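Local coordinates for putative epoxide hydrolase protein (Klebsiella pneumoniae subsp. pneumoniae, PDB 5BOV), which is probably an alpha/beta-fold hydrolase acting on epoxides or possibly monoacylglycerols, though its substrate has not been established, at residues 30-35 / 103-108; 58-63 / 97-102. All coordinates share one frame; numbering follows the deposited sequence.

Interaction 1 (30-35 / 103-108)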
loop_
_atom_site.group_PDB
_atom_site.type_symbol
_atom_site.label_atom_id
_atom_site.label_comp_id
_atom_site.label_asym_id
_atom_site.label_seq_id
_atom_site.Cartn_x
_atom_site.Cartn_y
_atom_site.Cartn_z
ATOM N N ASP A 30 11.694 -22.103 0.284
ATOM C CA ASP A 30 10.576 -22.865 0.876
ATOM C C ASP A 30 9.959 -22.206 2.076
ATOM O O ASP A 30 9.119 -22.775 2.713
ATOM C CB ASP A 30 11.042 -24.210 1.372
ATOM C CG ASP A 30 11.546 -25.097 0.254
ATOM O OD1 ASP A 30 11.082 -24.871 -0.907
ATOM O OD2 ASP A 30 12.357 -26.001 0.555
ATOM N N GLY A 31 10.367 -20.989 2.359
ATOM C CA GLY A 31 9.872 -20.276 3.557
ATOM C C GLY A 31 8.456 -19.791 3.367
ATOM O O GLY A 31 7.930 -19.684 2.234
ATOM N N GLN A 32 7.765 -19.605 4.507
ATOM C CA GLN A 32 6.409 -19.040 4.486
ATOM C C GLN A 32 6.454 -17.747 3.694
ATOM O O GLN A 32 7.137 -16.831 4.085
ATOM C CB GLN A 32 5.964 -18.736 5.928
ATOM C CG GLN A 32 4.624 -17.951 6.019
ATOM C CD GLN A 32 3.451 -18.622 5.359
ATOM O OE1 GLN A 32 3.139 -19.759 5.691
ATOM N NE2 GLN A 32 2.738 -17.910 4.494
ATOM N N PRO A 33 5.610 -17.616 2.657
ATOM C CA PRO A 33 5.644 -16.340 1.919
ATOM C C PRO A 33 4.960 -15.175 2.645
ATOM O O PRO A 33 3.891 -15.346 3.207
ATOM C CB PRO A 33 4.880 -16.671 0.573
ATOM C CG PRO A 33 4.903 -18.168 0.497
ATOM C CD PRO A 33 4.904 -18.667 1.894
ATOM N N VAL A 34 5.587 -13.992 2.532
ATOM C CA VAL A 34 5.064 -12.728 3.015
ATOM C C VAL A 34 5.205 -11.705 1.881
ATOM O O VAL A 34 6.269 -11.650 1.270
ATOM C CB VAL A 34 5.901 -12.193 4.210
ATOM C CG1 VAL A 34 5.322 -10.924 4.753
ATOM C CG2 VAL A 34 6.033 -13.216 5.302
ATOM N N ILE A 35 4.141 -10.948 1.603
ATOM C CA ILE A 35 4.137 -9.928 0.556
ATOM C C ILE A 35 3.884 -8.592 1.241
ATOM O O ILE A 35 2.888 -8.444 1.975
ATOM C CB ILE A 35 3.090 -10.205 -0.549
ATOM C CG1 ILE A 35 3.358 -11.596 -1.163
ATOM C CG2 ILE A 35 3.144 -9.091 -1.595
ATOM C CD1 ILE A 35 2.321 -12.022 -2.172
ATOM N N GLN A 103 -0.712 -19.104 -1.250
ATOM C CA GLN A 103 -1.172 -18.322 -0.110
ATOM C C GLN A 103 -0.000 -17.587 0.533
ATOM O O GLN A 103 1.115 -18.100 0.532
ATOM C CB GLN A 103 -1.837 -19.289 0.865
ATOM C CG GLN A 103 -2.533 -18.596 2.028
ATOM C CD GLN A 103 -2.939 -19.532 3.200
ATOM O OE1 GLN A 103 -2.090 -20.212 3.787
ATOM N NE2 GLN A 103 -4.239 -19.651 3.435
ATOM N N ALA A 104 -0.210 -16.331 0.990
ATOM C CA ALA A 104 0.856 -15.598 1.637
ATOM C C ALA A 104 0.293 -14.806 2.814
ATOM O O ALA A 104 -0.900 -14.463 2.843
ATOM C CB ALA A 104 1.496 -14.640 0.690
ATOM N N ASP A 105 1.182 -14.433 3.746
ATOM C CA ASP A 105 0.896 -13.365 4.683
ATOM C C ASP A 105 1.022 -12.037 3.922
ATOM O O ASP A 105 1.920 -11.914 3.121
ATOM C CB ASP A 105 1.896 -13.415 5.800
ATOM C CG ASP A 105 1.760 -14.602 6.657
ATOM O OD1 ASP A 105 0.648 -15.023 6.999
ATOM O OD2 ASP A 105 2.871 -15.173 7.080
ATOM N N LEU A 106 0.068 -11.127 4.105
ATOM C CA LEU A 106 0.126 -9.809 3.464
ATOM C C LEU A 106 0.244 -8.743 4.508
ATOM O O LEU A 106 -0.395 -8.799 5.572
ATOM C CB LEU A 106 -1.125 -9.538 2.649
ATOM C CG LEU A 106 -1.432 -10.453 1.499
ATOM C CD1 LEU A 106 -2.638 -9.870 0.759
ATOM C CD2 LEU A 106 -0.313 -10.720 0.609
ATOM N N ALA A 107 0.981 -7.687 4.176
ATOM C CA ALA A 107 1.096 -6.528 5.075
ATOM C C ALA A 107 1.218 -5.274 4.235
ATOM O O ALA A 107 1.826 -5.305 3.159
ATOM C CB ALA A 107 2.297 -6.639 5.965
ATOM N N GLY A 108 0.598 -4.190 4.699
ATOM C CA GLY A 108 0.694 -2.978 3.968
ATOM C C GLY A 108 0.325 -1.733 4.780
ATOM O O GLY A 108 -0.185 -1.835 5.915
HETATM O O HOH W 1 0.613 -19.488 3.110
#
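Two neighbouring parallel strands of the central alpha/beta-hydrolase sheet meet here, with Val34 paired to Asp105 and Ile35 to Leu106. Three backbone bonds lace them: Asp105 N to Pro33 O (2.9 Å), Ile35 N to Asp105 O and Ala107 N to Ile35 O. Pro33 O is gripped twice, because Gln32 NE2 also donates to it, at 3.1 Å and from the opposite face of the carbonyl plane. The Gln32 chain bends at chi2 (58°), which sets CD, and the amide it carries turns NE2 to Pro33 O. The Gln32 side chain crosses that of Asp105 at about a right angle, amide and carboxylate planes 38° apart, with Gln32 CG 3.5 Å from Asp105 OD2. The same NE2 donates to water 1, which passes a bond on to Gln103 OE1 (2.9 Å). Asp105 OD1 is held by Ser129 on the next strand, while OD2 lies close to Asp302. On the sheet face of Ile35 and Leu106 the two side chains run side by side, Ile35 CB against Leu106 CD2 (3.6 Å); Ile35 CD1 rests on Ala104 CB, and Met96 of helix 85-98 touches both residues. Strand 104-108 leads into what is probably the nucleophile elbow, the signature turn of the alpha/beta-hydrolase fold.

Interaction 2 (58-63 / 97-102)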
loop_
_atom_site.group_PDB
_atom_site.type_symbol
_atom_site.label_atom_id
_atom_site.label_comp_id
_atom_site.label_asym_id
_atom_site.label_seq_id
_atom_site.Cartn_x
_atom_site.Cartn_y
_atom_site.Cartn_z
ATOM N N GLY A 58 13.340 -16.901 8.596
ATOM C CA GLY A 58 12.891 -18.026 7.796
ATOM C C GLY A 58 11.668 -17.806 6.932
ATOM O O GLY A 58 11.138 -18.776 6.377
ATOM N N TYR A 59 11.281 -16.547 6.741
ATOM C CA TYR A 59 10.238 -16.221 5.798
ATOM C C TYR A 59 10.777 -15.962 4.404
ATOM O O TYR A 59 11.900 -15.483 4.211
ATOM C CB TYR A 59 9.498 -14.947 6.258
ATOM C CG TYR A 59 8.702 -15.157 7.560
ATOM C CD1 TYR A 59 9.286 -15.015 8.800
ATOM C CD2 TYR A 59 7.360 -15.543 7.508
ATOM C CE1 TYR A 59 8.581 -15.277 9.953
ATOM C CE2 TYR A 59 6.635 -15.815 8.659
ATOM C CZ TYR A 59 7.223 -15.658 9.871
ATOM O OH TYR A 59 6.534 -15.916 11.042
ATOM N N ARG A 60 9.963 -16.279 3.389
ATOM C CA ARG A 60 10.233 -15.843 2.041
ATOM C C ARG A 60 9.508 -14.506 1.884
ATOM O O ARG A 60 8.280 -14.504 1.936
ATOM C CB ARG A 60 9.714 -16.831 1.027
ATOM C CG ARG A 60 10.087 -16.394 -0.363
ATOM C CD ARG A 60 9.284 -16.994 -1.452
ATOM N NE ARG A 60 9.584 -16.516 -2.791
ATOM C CZ ARG A 60 9.074 -17.139 -3.847
ATOM N NH1 ARG A 60 8.283 -18.180 -3.663
ATOM N NH2 ARG A 60 9.295 -16.698 -5.066
ATOM N N VAL A 61 10.249 -13.466 1.477
ATOM C CA VAL A 61 9.652 -12.108 1.440
ATOM C C VAL A 61 9.674 -11.516 0.028
ATOM O O VAL A 61 10.720 -11.429 -0.648
ATOM C CB VAL A 61 10.413 -11.183 2.393
ATOM C CG1 VAL A 61 9.659 -9.886 2.559
ATOM C CG2 VAL A 61 10.580 -11.873 3.729
ATOM N N ILE A 62 8.490 -11.119 -0.430
ATOM C CA ILE A 62 8.280 -10.470 -1.722
ATOM C C ILE A 62 7.900 -9.030 -1.497
ATOM O O ILE A 62 6.944 -8.739 -0.728
ATOM C CB ILE A 62 7.114 -11.150 -2.481
ATOM C CG1 ILE A 62 7.291 -12.673 -2.620
ATOM C CG2 ILE A 62 6.885 -10.475 -3.828
ATOM C CD1 ILE A 62 8.453 -13.006 -3.426
ATOM N N VAL A 63 8.639 -8.114 -2.136
ATOM C CA VAL A 63 8.343 -6.674 -1.962
ATOM C C VAL A 63 8.249 -5.987 -3.343
ATOM O O VAL A 63 9.301 -5.677 -3.942
ATOM C CB VAL A 63 9.403 -5.954 -1.107
ATOM C CG1 VAL A 63 8.911 -4.588 -0.693
ATOM C CG2 VAL A 63 9.778 -6.767 0.130
ATOM N N ASP A 97 0.093 -15.549 -8.578
ATOM C CA ASP A 97 -0.000 -16.582 -9.575
ATOM C C ASP A 97 1.303 -16.793 -10.384
ATOM O O ASP A 97 1.745 -17.966 -10.598
ATOM C CB ASP A 97 -1.139 -16.359 -10.566
ATOM C CG ASP A 97 -2.521 -16.403 -9.924
ATOM O OD1 ASP A 97 -2.693 -17.004 -8.834
ATOM O OD2 ASP A 97 -3.467 -15.892 -10.598
ATOM N N ALA A 98 1.918 -15.707 -10.830
ATOM C CA ALA A 98 3.104 -15.794 -11.637
ATOM C C ALA A 98 4.282 -16.424 -10.868
ATOM O O ALA A 98 5.176 -17.084 -11.433
ATOM C CB ALA A 98 3.502 -14.425 -12.189
ATOM N N LEU A 99 4.327 -16.184 -9.557
ATOM C CA LEU A 99 5.309 -16.773 -8.658
ATOM C C LEU A 99 4.950 -18.151 -8.115
ATOM O O LEU A 99 5.700 -18.713 -7.323
ATOM C CB LEU A 99 5.603 -15.818 -7.460
ATOM C CG LEU A 99 6.232 -14.447 -7.836
ATOM C CD1 LEU A 99 6.253 -13.503 -6.624
ATOM C CD2 LEU A 99 7.658 -14.641 -8.388
ATOM N N ASN A 100 3.795 -18.662 -8.475
ATOM C CA ASN A 100 3.307 -19.937 -7.948
ATOM C C ASN A 100 3.141 -19.955 -6.433
ATOM O O ASN A 100 3.423 -20.954 -5.746
ATOM C CB ASN A 100 4.158 -21.134 -8.436
ATOM C CG ASN A 100 4.117 -21.269 -9.927
ATOM O OD1 ASN A 100 3.040 -21.222 -10.520
ATOM N ND2 ASN A 100 5.279 -21.304 -10.563
ATOM N N ILE A 101 2.614 -18.846 -5.920
ATOM C CA ILE A 101 2.409 -18.682 -4.487
ATOM C C ILE A 101 0.905 -18.852 -4.294
ATOM O O ILE A 101 0.142 -17.953 -4.667
ATOM C CB ILE A 101 2.922 -17.319 -3.978
ATOM C CG1 ILE A 101 4.472 -17.249 -4.032
ATOM C CG2 ILE A 101 2.487 -17.114 -2.518
ATOM C CD1 ILE A 101 5.023 -15.853 -3.703
ATOM N N ARG A 102 0.503 -19.947 -3.659
ATOM C CA ARG A 102 -0.921 -20.203 -3.403
ATOM C C ARG A 102 -1.497 -19.332 -2.289
ATOM O O ARG A 102 -2.602 -18.872 -2.410
ATOM C CB ARG A 102 -1.006 -21.612 -2.917
ATOM C CG ARG A 102 -2.406 -22.108 -2.662
ATOM C CD ARG A 102 -2.390 -23.497 -1.984
ATOM N NE ARG A 102 -1.997 -23.440 -0.551
ATOM C CZ ARG A 102 -2.771 -23.021 0.467
ATOM N NH1 ARG A 102 -4.012 -22.602 0.295
ATOM N NH2 ARG A 102 -2.284 -23.015 1.704
HETATM O O HOH W 2 8.393 -18.469 -7.204
HETATM O O HOH W 3 6.613 -20.102 -4.992
#
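Arg60 and Ile62 on strand 59-74 meet Leu99 and Ile101 in the turn that follows helix 85-98, where a helix lying against the alpha/beta-hydrolase sheet ends and the chain heads back to strand 104-108. The helix closes in a Schellman motif: Asn100 has positive phi (60°), and its N bonds back to Asp97 O at 3.0 Å.

The apolar part is made by Ile62, whose side chain meets those of Leu99 and Ile101 tip to tip, its CD1 3.9 Å from Leu99 CD1 and its CG1 4.1 Å from Ile101 CD1. Tyr23 of strand 19-26 touches both Ile62 and Leu99, and Pro33 touches Ile101, so this small cluster also joins the two strands flanking 59-74.

Arg60 adds a mixed contact. With CG anti to the backbone N (chi1 -176°) and the chain extended from CG to NE, it reaches the turn and lays one face of its guanidinium over Ile101 CD1, which sits 4.0 Å from the plane and offset toward the rim. Ile101 CG1 approaches NH1 at 3.9 Å.

The polar link runs through water. The charge of Arg60 is met directly by Asp25, in a salt bridge at NH2, whereas the turn is reached by two waters at the guanidinium edge, in its plane. NH1 donates to water 3 and NH2 to water 2; both waters donate onward to one carbonyl oxygen, with water 2 lying 2.7 Å from Leu99 O.

Interactions 1 and 2 lie about 6 Å apart, centre to centre. Strand 32-37, which carries one side of interaction 1, lies between 104-108 and 59-74 in the sheet, and so pairs with strands of both interactions. Val34 makes the join, its N 2.8 Å from Arg60 O and its O 2.8 Å from Ile62 N, both probable hydrogen bonds, while Val34 CG2 packs on Tyr59 CD2 at 3.5 Å. The chain supplies a second tie, since residues 97-102 of interaction 2 run straight into 103-108 of interaction 1. The likely nucleophile elbow, with the Gly108-Asp110-Gly112 pattern, starts at the far end of strand 104-108, whereas residues 97-102 lead into that strand's beginning.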